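VirK protein (PDB 5XTA) is of unknown function but belongs to the VirK family of bacterial proteins and is probably linked to type II secretion in Legionella pneumophila. Local coordinates at residues 9-14 and 53-58. The protein carries 3 engineered substitutions. Numbering follows the deposited sequence.
Sequences NIVDAI and SRVTAS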
# COMPACT_ATOMS: atom_id res chain seq x y z
N ASN A 9 15.18 -13.60 -14.83
CA ASN A 9 15.12 -13.70 -13.38
C ASN A 9 13.90 -12.94 -12.90
O ASN A 9 13.26 -13.34 -11.96
CB ASN A 9 16.36 -13.11 -12.70
CG ASN A 9 17.62 -13.98 -12.85
OD1 ASN A 9 17.56 -15.20 -13.04
ND2 ASN A 9 18.76 -13.36 -12.71
N ILE A 10 13.62 -11.80 -13.51
CA ILE A 10 12.55 -10.92 -13.03
C ILE A 10 11.19 -11.54 -13.32
O ILE A 10 10.33 -11.56 -12.46
CB ILE A 10 12.64 -9.52 -13.67
CG1 ILE A 10 13.92 -8.80 -13.20
CG2 ILE A 10 11.39 -8.67 -13.39
CD1 ILE A 10 14.32 -7.60 -14.05
N VAL A 11 11.01 -11.99 -14.56
CA VAL A 11 9.83 -12.71 -15.01
C VAL A 11 9.58 -13.92 -14.11
O VAL A 11 8.46 -14.12 -13.64
CB VAL A 11 9.98 -13.10 -16.48
CG1 VAL A 11 8.98 -14.16 -16.92
CG2 VAL A 11 9.87 -11.84 -17.34
N ASP A 12 10.64 -14.69 -13.81
CA ASP A 12 10.52 -15.83 -12.91
C ASP A 12 10.06 -15.43 -11.50
O ASP A 12 9.25 -16.14 -10.88
CB ASP A 12 11.83 -16.65 -12.85
CG ASP A 12 12.11 -17.44 -14.15
OD1 ASP A 12 11.23 -17.52 -15.04
OD2 ASP A 12 13.23 -17.96 -14.30
N ALA A 13 10.59 -14.32 -10.99
CA ALA A 13 10.23 -13.85 -9.65
C ALA A 13 8.74 -13.44 -9.60
O ALA A 13 8.04 -13.72 -8.62
CB ALA A 13 11.13 -12.71 -9.22
N ILE A 14 8.27 -12.82 -10.66
CA ILE A 14 6.88 -12.41 -10.74
C ILE A 14 5.97 -13.65 -10.75
O ILE A 14 5.00 -13.76 -9.96
CB ILE A 14 6.62 -11.50 -11.94
CG1 ILE A 14 7.38 -10.20 -11.77
CG2 ILE A 14 5.11 -11.23 -12.11
CD1 ILE A 14 7.55 -9.42 -13.04
N SER A 53 7.94 -10.51 -23.20
CA SER A 53 8.82 -9.48 -23.74
C SER A 53 8.94 -8.18 -22.95
O SER A 53 9.87 -7.40 -23.19
CB SER A 53 8.37 -9.16 -25.16
OG SER A 53 7.27 -8.26 -25.16
N ARG A 54 7.99 -7.92 -22.04
CA ARG A 54 7.94 -6.66 -21.31
C ARG A 54 7.44 -6.90 -19.90
O ARG A 54 6.53 -7.72 -19.71
CB ARG A 54 6.96 -5.68 -22.01
CG ARG A 54 7.60 -4.69 -22.93
CD ARG A 54 6.62 -3.62 -23.43
NE ARG A 54 5.27 -4.10 -23.78
CZ ARG A 54 4.10 -3.55 -23.42
NH1 ARG A 54 4.03 -2.48 -22.62
NH2 ARG A 54 2.96 -4.08 -23.86
N VAL A 55 8.02 -6.17 -18.95
CA VAL A 55 7.51 -6.07 -17.58
C VAL A 55 7.06 -4.65 -17.35
O VAL A 55 7.80 -3.69 -17.64
CB VAL A 55 8.62 -6.38 -16.56
CG1 VAL A 55 8.17 -6.09 -15.13
CG2 VAL A 55 9.06 -7.82 -16.69
N THR A 56 5.85 -4.50 -16.79
CA THR A 56 5.33 -3.18 -16.53
C THR A 56 4.72 -3.06 -15.16
O THR A 56 4.26 -4.03 -14.58
CB THR A 56 4.26 -2.75 -17.56
OG1 THR A 56 3.09 -3.57 -17.40
CG2 THR A 56 4.76 -2.91 -18.95
N ALA A 57 4.77 -1.86 -14.64
CA ALA A 57 4.19 -1.56 -13.33
C ALA A 57 4.02 -0.09 -13.24
O ALA A 57 4.54 0.63 -14.06
CB ALA A 57 5.07 -2.04 -12.20
N SER A 58 3.28 0.36 -12.25
CA SER A 58 3.10 1.81 -12.04
C SER A 58 2.90 2.17 -10.59
O SER A 58 2.62 1.28 -9.75
CB SER A 58 1.92 2.32 -12.87
OG SER A 58 0.67 1.82 -12.42
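Val55 meets Ile10, Val11 and Ile14 in a purely apolar contact that seats helix 7-15 against strand 54-63. Its two methyl groups divide the work. CG1 lies anti to the backbone N (chi1 172°) and reaches tip to tip toward Ile14, whose CD1 is 4.0 Å from Val55 CG1. The other methyl, Val55 CG2, serves two helix residues at once: it is 4.1 Å from Ile10 CG2 and 4.2 Å from Val11 CG2, and both of these side chains run at a slant to the valine. All three are ordinary van der Waals distances, and the two segments bury a modest 116 Å² between them.

The isoleucines share one conformation yet present different branches. In each, CG1 is anti to the carbonyl carbon, but Ile10 touches with its beta-branch methyl and Ile14 with the end of its longer arm. Residues 10, 11 and 14 occupy one side of the helix; Ile10 and Ile14 are one helical turn apart, as the hydrogen bond from Ile14 N to Ile10 O (3.0 Å) confirms.

The short axes approach to 9.8 Å at 56°, an inclined crossing in which Val55 is the sole strand residue touching the helix segment; Arg54 and Thr56 leave the strand backbone pointing away from the helix. All four touching residues are buried. Val49 of neighbouring strand 46-50 extends the apolar surface under Val11 and Ile14, while Ile10 also packs on Leu82 of strand 74-83. The arrangement is that of an amphipathic N-terminal helix laid across one face of an antiparallel sheet, next to strand 46-50, the outermost strand on that side within this chain, in a fold described as new for VirK proteins.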